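Local structure of sortase B (Streptococcus pyogenes, 3PSQ) at residues D142-L147 / T194-I199; A186-E191 / R198-G203; N134-I139 / N164-K169. The protein is a class B sortase involved in pilus assembly, probably acting as a cysteine transpeptidase that works through an acyl-thioester intermediate. One frame throughout, in Å; residues are numbered along the deposited sequence. Where two conformers were deposited one is given.

Contact 1: D142-L147 / T194-I199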
loop_
_atom_site.group_PDB
_atom_site.type_symbol
_atom_site.label_atom_id
_atom_site.label_comp_id
_atom_site.label_asym_id
_atom_site.label_seq_id
_atom_site.Cartn_x
_atom_site.Cartn_y
_atom_site.Cartn_z
ATOM N N ASP A 142 3.459 0.783 14.848
ATOM C CA ASP A 142 2.985 -0.534 15.271
ATOM C C ASP A 142 1.502 -0.716 14.940
ATOM O O ASP A 142 0.856 0.213 14.403
ATOM C CB ASP A 142 3.284 -0.761 16.743
ATOM C CG ASP A 142 2.552 0.194 17.626
ATOM O OD1 ASP A 142 1.421 0.591 17.298
ATOM O OD2 ASP A 142 3.105 0.540 18.680
ATOM N N ALA A 143 0.974 -1.896 15.256
ATOM C CA ALA A 143 -0.394 -2.275 14.906
ATOM C C ALA A 143 -1.414 -1.282 15.457
ATOM O O ALA A 143 -2.555 -1.258 15.005
ATOM C CB ALA A 143 -0.704 -3.695 15.422
ATOM N N PHE A 144 -0.991 -0.443 16.409
ATOM C CA PHE A 144 -1.935 0.397 17.138
ATOM C C PHE A 144 -1.797 1.846 16.826
ATOM O O PHE A 144 -2.322 2.667 17.560
ATOM C CB PHE A 144 -1.893 0.127 18.660
ATOM C CG PHE A 144 -2.101 -1.319 18.979
ATOM C CD1 PHE A 144 -3.393 -1.877 18.995
ATOM C CD2 PHE A 144 -0.998 -2.163 19.136
ATOM C CE1 PHE A 144 -3.561 -3.237 19.186
ATOM C CE2 PHE A 144 -1.165 -3.508 19.350
ATOM C CZ PHE A 144 -2.441 -4.052 19.364
ATOM N N ASP A 145 -1.094 2.151 15.726
ATOM C CA ASP A 145 -1.057 3.494 15.157
ATOM C C ASP A 145 -2.451 4.127 15.071
ATOM O O ASP A 145 -3.354 3.591 14.425
ATOM C CB ASP A 145 -0.423 3.467 13.767
ATOM C CG ASP A 145 -0.039 4.854 13.291
ATOM O OD1 ASP A 145 -0.951 5.700 13.154
ATOM O OD2 ASP A 145 1.167 5.103 13.068
ATOM N N SER A 146 -2.609 5.260 15.749
ATOM C CA SER A 146 -3.927 5.903 15.885
ATOM C C SER A 146 -4.446 6.605 14.617
ATOM O O SER A 146 -5.566 7.123 14.601
ATOM C CB SER A 146 -3.914 6.884 17.047
ATOM O OG SER A 146 -3.063 7.981 16.735
ATOM N N LEU A 147 -3.673 6.589 13.540
ATOM C CA LEU A 147 -4.084 7.323 12.365
ATOM C C LEU A 147 -4.000 6.541 11.049
ATOM O O LEU A 147 -4.920 6.570 10.244
ATOM C CB LEU A 147 -3.253 8.603 12.266
ATOM C CG LEU A 147 -3.651 9.537 11.125
ATOM C CD1 LEU A 147 -5.101 9.965 11.323
ATOM C CD2 LEU A 147 -2.713 10.736 11.070
ATOM N N THR A 194 10.178 -6.117 15.473
ATOM C CA THR A 194 9.826 -5.190 16.586
ATOM C C THR A 194 8.402 -5.428 17.126
ATOM O O THR A 194 7.604 -6.097 16.468
ATOM C CB THR A 194 10.057 -3.672 16.230
ATOM O OG1 THR A 194 9.346 -3.325 15.036
ATOM C CG2 THR A 194 11.532 -3.387 16.024
ATOM N N THR A 195 8.094 -4.879 18.312
ATOM C CA THR A 195 6.859 -5.266 19.033
ATOM C C THR A 195 5.609 -4.782 18.299
ATOM O O THR A 195 5.395 -3.563 18.189
ATOM C CB THR A 195 6.858 -4.792 20.525
ATOM O OG1 THR A 195 7.885 -5.495 21.259
ATOM C CG2 THR A 195 5.495 -5.069 21.215
ATOM N N ASP A 196 4.797 -5.731 17.802
ATOM C CA ASP A 196 3.573 -5.394 17.052
ATOM C C ASP A 196 3.900 -4.506 15.863
ATOM O O ASP A 196 3.060 -3.745 15.397
ATOM C CB ASP A 196 2.584 -4.681 17.975
ATOM C CG ASP A 196 2.204 -5.544 19.156
ATOM O OD1 ASP A 196 1.935 -6.745 18.960
ATOM O OD2 ASP A 196 2.167 -5.047 20.281
ATOM N N GLY A 197 5.139 -4.637 15.384
ATOM C CA GLY A 197 5.729 -3.655 14.510
ATOM C C GLY A 197 5.056 -3.635 13.170
ATOM O O GLY A 197 4.646 -4.704 12.671
ATOM N N ARG A 198 4.902 -2.423 12.609
ATOM C CA ARG A 198 4.379 -2.279 11.232
ATOM C C ARG A 198 5.298 -1.392 10.405
ATOM O O ARG A 198 5.852 -0.418 10.904
ATOM C CB ARG A 198 2.932 -1.749 11.180
ATOM C CG ARG A 198 1.875 -2.574 11.900
ATOM C CD ARG A 198 1.507 -3.835 11.151
ATOM N NE ARG A 198 0.496 -4.631 11.854
ATOM C CZ ARG A 198 0.756 -5.642 12.685
ATOM N NH1 ARG A 198 2.019 -5.994 12.932
ATOM N NH2 ARG A 198 -0.240 -6.340 13.260
ATOM N N ILE A 199 5.467 -1.738 9.142
ATOM C CA ILE A 199 6.145 -0.835 8.252
ATOM C C ILE A 199 5.143 -0.189 7.280
ATOM O O ILE A 199 4.237 -0.857 6.778
ATOM C CB ILE A 199 7.311 -1.530 7.475
ATOM C CG1 ILE A 199 8.043 -0.499 6.619
ATOM C CG2 ILE A 199 6.783 -2.706 6.656
ATOM C CD1 ILE A 199 9.359 -0.977 6.028
#
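Arg198 sets its CG anti to its own carbonyl carbon (chi1 -59°), which puts that atom against the backbone of Asp142 and Ala143, 3.6 Å from Asp142 C; the chain then bends at chi2 (-75°). Further out, CB of Ala143 lies over one face of the guanidinium, off toward the rim, 3.4 Å from NH2. NH1 donates to Gly197 O, which lies near the guanidinium plane, although the donor stands above the plane of that carbonyl. One direct bond joins the segments, Ala143 N to Asp196 O at 2.8 Å, noticeably bent at 138°. Asp142 and Gly197 form an antiparallel non-hydrogen-bonded pair of the sortase sheet, where the two strands meet their turns: strand 130-142 runs into a type I turn and strand 197-205 emerges from a type II turn. OD1 of Asp142 takes Phe144 N at 2.8 Å, an Asx turn that braces the first of these. Phe144 turns its ring edge to Asp196, CE2 standing 3.8 Å from OD2, with the ring and carboxylate planes nearly perpendicular. Arg198, the predicted transition-state stabiliser, also touches Thr141 and Phe149.

Contact 2: A186-E191 / R198-G203. With ZN (zinc ion), chain L; EDO (1,2-ethanediol), chain E.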
loop_
_atom_site.group_PDB
_atom_site.type_symbol
_atom_site.label_atom_id
_atom_site.label_comp_id
_atom_site.label_asym_id
_atom_site.label_seq_id
_atom_site.Cartn_x
_atom_site.Cartn_y
_atom_site.Cartn_z
ATOM N N ALA A 186 -0.469 4.314 0.534
ATOM C CA ALA A 186 0.389 3.683 1.504
ATOM C C ALA A 186 0.391 2.175 1.233
ATOM O O ALA A 186 -0.635 1.592 0.858
ATOM C CB ALA A 186 -0.123 3.981 2.904
ATOM N N LEU A 187 1.563 1.577 1.348
ATOM C CA LEU A 187 1.734 0.136 1.280
ATOM C C LEU A 187 2.311 -0.286 2.633
ATOM O O LEU A 187 3.276 0.302 3.119
ATOM C CB LEU A 187 2.723 -0.270 0.184
ATOM C CG LEU A 187 2.778 0.484 -1.134
ATOM C CD1 LEU A 187 4.098 0.093 -1.877
ATOM C CD2 LEU A 187 1.532 0.166 -1.954
ATOM N N SER A 188 1.745 -1.339 3.208
ATOM C CA SER A 188 2.056 -1.693 4.583
ATOM C C SER A 188 1.939 -3.205 4.886
ATOM O O SER A 188 1.106 -3.931 4.306
ATOM C CB SER A 188 1.100 -0.926 5.508
ATOM O OG SER A 188 1.496 -1.033 6.862
ATOM N N THR A 189 2.754 -3.651 5.837
ATOM C CA THR A 189 2.588 -4.940 6.428
ATOM C C THR A 189 3.262 -4.951 7.803
ATOM O O THR A 189 3.604 -3.896 8.336
ATOM C CB THR A 189 3.071 -6.093 5.479
ATOM O OG1 THR A 189 2.697 -7.347 6.053
ATOM C CG2 THR A 189 4.565 -6.026 5.225
ATOM N N CYS A 190 3.416 -6.140 8.385
ATOM C CA CYS A 190 4.115 -6.271 9.654
ATOM C C CYS A 190 5.637 -6.125 9.521
ATOM O O CYS A 190 6.209 -6.213 8.443
ATOM C CB CYS A 190 3.801 -7.617 10.288
ATOM S SG CYS A 190 4.293 -9.025 9.272
ATOM N N GLU A 191 6.282 -5.895 10.649
ATOM C CA GLU A 191 7.720 -5.994 10.719
ATOM C C GLU A 191 8.015 -6.857 11.950
ATOM O O GLU A 191 8.093 -6.338 13.062
ATOM C CB GLU A 191 8.325 -4.594 10.820
ATOM C CG GLU A 191 9.815 -4.514 10.580
ATOM C CD GLU A 191 10.192 -3.212 9.891
ATOM O OE1 GLU A 191 9.561 -2.164 10.214
ATOM O OE2 GLU A 191 11.116 -3.237 9.026
ATOM N N ARG A 198 4.902 -2.423 12.609
ATOM C CA ARG A 198 4.379 -2.279 11.232
ATOM C C ARG A 198 5.298 -1.392 10.405
ATOM O O ARG A 198 5.852 -0.418 10.904
ATOM C CB ARG A 198 2.932 -1.749 11.180
ATOM C CG ARG A 198 1.875 -2.574 11.900
ATOM C CD ARG A 198 1.507 -3.835 11.151
ATOM N NE ARG A 198 0.496 -4.631 11.854
ATOM C CZ ARG A 198 0.756 -5.642 12.685
ATOM N NH1 ARG A 198 2.019 -5.994 12.932
ATOM N NH2 ARG A 198 -0.240 -6.340 13.260
ATOM N N ILE A 199 5.467 -1.738 9.142
ATOM C CA ILE A 199 6.145 -0.835 8.252
ATOM C C ILE A 199 5.143 -0.189 7.280
ATOM O O ILE A 199 4.237 -0.857 6.778
ATOM C CB ILE A 199 7.311 -1.530 7.475
ATOM C CG1 ILE A 199 8.043 -0.499 6.619
ATOM C CG2 ILE A 199 6.783 -2.706 6.656
ATOM C CD1 ILE A 199 9.359 -0.977 6.028
ATOM N N ILE A 200 5.318 1.106 7.007
ATOM C CA ILE A 200 4.521 1.762 5.976
ATOM C C ILE A 200 5.457 2.517 5.029
ATOM O O ILE A 200 6.316 3.273 5.490
ATOM C CB ILE A 200 3.516 2.787 6.584
ATOM C CG1 ILE A 200 2.606 2.108 7.616
ATOM C CG2 ILE A 200 2.713 3.462 5.487
ATOM C CD1 ILE A 200 1.615 3.025 8.321
ATOM N N VAL A 201 5.295 2.283 3.727
ATOM C CA VAL A 201 5.871 3.101 2.678
ATOM C C VAL A 201 4.741 3.924 2.057
ATOM O O VAL A 201 3.747 3.382 1.521
ATOM C CB VAL A 201 6.536 2.264 1.583
ATOM C CG1 VAL A 201 6.970 3.158 0.401
ATOM C CG2 VAL A 201 7.756 1.502 2.137
ATOM N N ILE A 202 4.864 5.242 2.171
ATOM C CA ILE A 202 3.817 6.145 1.685
ATOM C C ILE A 202 4.305 7.064 0.554
ATOM O O ILE A 202 5.439 7.552 0.575
ATOM C CB ILE A 202 3.196 6.953 2.846
ATOM C CG1 ILE A 202 2.178 7.953 2.321
ATOM C CG2 ILE A 202 4.258 7.707 3.576
ATOM C CD1 ILE A 202 1.206 8.352 3.382
ATOM N N GLY A 203 3.459 7.261 -0.452
ATOM C CA GLY A 203 3.751 8.230 -1.488
ATOM C C GLY A 203 2.596 9.166 -1.827
ATOM O O GLY A 203 1.455 8.965 -1.389
HETATM ZN ZN ZN L . 4.248 -10.691 10.803
HETATM C C1 EDO E . 7.437 -8.276 5.543
HETATM O O1 EDO E . 8.085 -9.239 6.373
HETATM C C2 EDO E . 8.184 -6.938 5.604
HETATM O O2 EDO E . 8.647 -6.596 6.934
HETATM O O HOH W 1 2.826 -10.351 12.542
#
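Ile199 O is gripped twice from the facing strand: Ser188 OG donates to it at 2.7 Å, from above the carbonyl plane, while Thr189 N reaches it in that plane over a longer 3.3 Å. The serine can do this because OG stands anti to its backbone N (chi1 -169°), which carries the hydroxyl across to the neighbouring strand. Ile199 N answers Thr189 O, and one hydrogen-bonded pair further along Leu187 and Val201 exchange two straighter bonds, Leu187 N to Val201 O measuring 2.8 Å. Between these pairs the CA-H groups of Ile200 and Ser188 point at Leu187 O and Ile199 O; beyond Leu187, that of Ala186 does so at Val201 O.

Side chains alternate about this backbone. Ala186, Ser188, Ile200 and Ile202 share one face, where Ala186 CB meets Ile200 CG2 at 3.9 Å and Ile200 CG1 packs on Ser188 OG. Leu187, Thr189, Ile199 and Val201 take the other. Beyond Thr189, Glu191 bends at chi2 and lays its carboxylate across Ile199, OE1 coming within 3.6 Å of CB; OE1 also forms a salt bridge with Arg110, and Thr189 OG1 bonds to Ala94 O.

At the end of the strands the Cys190 and Arg198 side chains diverge, yet Arg198 NH1 remains 3.6 Å from Cys190 CB. Cys190 SG binds a zinc ion at 2.3 Å, with a water, His96 and Asp192 completing the site. A beta hairpin made of strands 184-190 and 197-205 thus sets the predicted nucleophilic cysteine beside the predicted transition-state-stabilising arginine, the placement characteristic of the sortase active site.

Contact 3: N134-I139 / N164-K169. With ZN (zinc ion), chain O.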
loop_
_atom_site.group_PDB
_atom_site.type_symbol
_atom_site.label_atom_id
_atom_site.label_comp_id
_atom_site.label_asym_id
_atom_site.label_seq_id
_atom_site.Cartn_x
_atom_site.Cartn_y
_atom_site.Cartn_z
ATOM N N ASN A 134 4.586 9.246 -6.025
ATOM C CA ASN A 134 5.910 9.707 -5.605
ATOM C C ASN A 134 6.157 9.384 -4.106
ATOM O O ASN A 134 5.488 9.946 -3.234
ATOM C CB ASN A 134 6.029 11.243 -5.809
ATOM C CG ASN A 134 5.779 11.680 -7.253
ATOM O OD1 ASN A 134 6.486 11.252 -8.169
ATOM N ND2 ASN A 134 4.780 12.536 -7.459
ATOM N N ILE A 135 7.121 8.521 -3.807
ATOM C CA ILE A 135 7.368 8.088 -2.430
ATOM C C ILE A 135 8.012 9.194 -1.599
ATOM O O ILE A 135 8.984 9.816 -2.043
ATOM C CB ILE A 135 8.289 6.814 -2.399
ATOM C CG1 ILE A 135 7.676 5.683 -3.245
ATOM C CG2 ILE A 135 8.611 6.396 -0.948
ATOM C CD1 ILE A 135 8.597 4.490 -3.474
ATOM N N PHE A 136 7.512 9.454 -0.397
ATOM C CA PHE A 136 8.169 10.465 0.431
ATOM C C PHE A 136 8.516 10.012 1.841
ATOM O O PHE A 136 9.220 10.720 2.525
ATOM C CB PHE A 136 7.376 11.782 0.482
ATOM C CG PHE A 136 6.036 11.671 1.152
ATOM C CD1 PHE A 136 5.915 11.845 2.520
ATOM C CD2 PHE A 136 4.901 11.401 0.410
ATOM C CE1 PHE A 136 4.672 11.732 3.148
ATOM C CE2 PHE A 136 3.644 11.298 1.023
ATOM C CZ PHE A 136 3.530 11.468 2.380
ATOM N N ALA A 137 8.046 8.846 2.287
ATOM C CA ALA A 137 8.376 8.388 3.646
ATOM C C ALA A 137 8.390 6.875 3.791
ATOM O O ALA A 137 7.596 6.169 3.168
ATOM C CB ALA A 137 7.411 8.994 4.668
ATOM N N CYS A 138 9.302 6.397 4.635
ATOM C CA CYS A 138 9.270 5.042 5.158
ATOM C C CYS A 138 9.051 5.135 6.653
ATOM O O CYS A 138 9.852 5.750 7.362
ATOM C CB CYS A 138 10.612 4.368 4.905
ATOM S SG CYS A 138 10.637 2.632 5.357
ATOM N N ILE A 139 7.988 4.512 7.143
ATOM C CA ILE A 139 7.531 4.694 8.538
ATOM C C ILE A 139 7.673 3.422 9.384
ATOM O O ILE A 139 7.401 2.306 8.911
ATOM C CB ILE A 139 6.039 5.122 8.512
ATOM C CG1 ILE A 139 5.877 6.475 7.800
ATOM C CG2 ILE A 139 5.384 5.081 9.899
ATOM C CD1 ILE A 139 4.532 6.664 7.125
ATOM N N ASN A 164 2.784 15.581 10.033
ATOM C CA ASN A 164 3.604 15.582 11.246
ATOM C C ASN A 164 3.556 14.247 11.975
ATOM O O ASN A 164 4.545 13.828 12.604
ATOM C CB ASN A 164 3.206 16.715 12.218
ATOM C CG ASN A 164 4.160 16.822 13.431
ATOM O OD1 ASN A 164 5.063 15.986 13.595
ATOM N ND2 ASN A 164 3.959 17.840 14.273
ATOM N N HIS A 165 2.390 13.606 11.935
ATOM C CA HIS A 165 2.234 12.273 12.479
ATOM C C HIS A 165 3.211 11.332 11.787
ATOM O O HIS A 165 3.905 10.543 12.438
ATOM C CB HIS A 165 0.816 11.754 12.241
ATOM C CG HIS A 165 0.589 10.376 12.779
ATOM N ND1 HIS A 165 0.214 10.144 14.079
ATOM C CD2 HIS A 165 0.702 9.161 12.200
ATOM C CE1 HIS A 165 0.081 8.843 14.274
ATOM N NE2 HIS A 165 0.373 8.225 13.150
ATOM N N ILE A 166 3.242 11.418 10.465
ATOM C CA ILE A 166 4.117 10.602 9.633
ATOM C C ILE A 166 5.582 10.939 9.906
ATOM O O ILE A 166 6.359 10.066 10.279
ATOM C CB ILE A 166 3.797 10.795 8.131
ATOM C CG1 ILE A 166 2.498 10.089 7.766
ATOM C CG2 ILE A 166 4.962 10.328 7.264
ATOM C CD1 ILE A 166 1.963 10.509 6.401
ATOM N N LYS A 167 5.940 12.215 9.735
ATOM C CA LYS A 167 7.280 12.700 10.019
ATOM C C LYS A 167 7.930 12.116 11.280
ATOM O O LYS A 167 9.072 11.697 11.239
ATOM C CB LYS A 167 7.288 14.228 10.113
ATOM C CG LYS A 167 8.695 14.802 9.986
ATOM C CD LYS A 167 8.786 16.299 10.303
ATOM C CE LYS A 167 10.281 16.740 10.476
ATOM N NZ LYS A 167 10.478 18.244 10.615
ATOM N N GLN A 168 7.224 12.087 12.402
ATOM C CA GLN A 168 7.824 11.685 13.674
ATOM C C GLN A 168 8.002 10.167 13.795
ATOM O O GLN A 168 8.646 9.669 14.729
ATOM C CB GLN A 168 7.004 12.253 14.836
ATOM C CG GLN A 168 5.818 11.421 15.280
ATOM C CD GLN A 168 5.964 10.977 16.708
ATOM O OE1 GLN A 168 5.355 9.996 17.151
ATOM N NE2 GLN A 168 6.785 11.712 17.452
ATOM N N LYS A 169 7.422 9.427 12.856
ATOM C CA LYS A 169 7.552 7.977 12.855
ATOM C C LYS A 169 8.361 7.475 11.672
ATOM O O LYS A 169 8.465 6.273 11.459
ATOM C CB LYS A 169 6.167 7.327 12.909
ATOM C CG LYS A 169 5.602 7.455 14.287
ATOM C CD LYS A 169 4.183 7.047 14.408
ATOM C CE LYS A 169 3.750 7.273 15.842
ATOM N NZ LYS A 169 2.750 6.253 16.255
HETATM ZN ZN ZN O . -0.074 11.355 15.570
#
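Ile166 is the bump of this contact: its CG2 methyl projects from helix 159-167 toward strand 130-142 and touches three side chains there. CD1 of Ile139 is nearest, at 3.7 Å. CB of Ala137 follows at 3.8 Å, and CE1 of Phe136 approaches more loosely at 4.4 Å, the methyl lying obliquely to the ring. CG2 can reach this hollow because it stands anti to its own backbone N, with CG1 turned the other way, anti to the carbonyl carbon (chi1 -74°). The small alanine forms the floor, while the phenylalanine ring and the isoleucine rise beside it as walls. Ile202, from the adjoining strand 197-205, touches all four of these side chains.

The two isoleucines cross at a slant, and Ile139 uses both its branches. Its CD1 end goes to Ile166, while CG2 turns to Lys169 and packs 3.8 Å from the lysine's CB. The strand backbone comes close as well, Ile139 CA giving a CA-H...O contact to Lys169 O at 3.4 Å. The lysine chain then runs away from the strand, its NZ forming a long, weak ion pair with Asp145.

On the helix next to Ile166, His165 points elsewhere: ND1 binds a zinc ion at 1.9 Å and NE2 is hydrogen-bonded to Asp145 OD1. Phe136 and Ala137 both lie opposite Ile202, a classic beta bulge, and it is on this bulged strand of the sortase beta-sheet that helix 159-167 packs through Ile166.

Following the chain, strand 130-142 comes first and supplies 134-139, one side of contact 3, then runs straight on into the 142-147 loop of contact 1. After helix 151-155 the chain comes back along helix 159-167, and its 164-169 closes contact 3, with 24 residues between the segments. Contact 1 stays open until 194-199, so the two cross, and their side chains meet. Contact 2 begins after contact 3 has closed and is a short hairpin connection, sharing Arg198 and Ile199 with contact 1. Strand 197-205 lies between strands 130-142 and 184-190, and its Ile200 O receives Ile139 N, tying the helix-covered strand to the active-site hairpin.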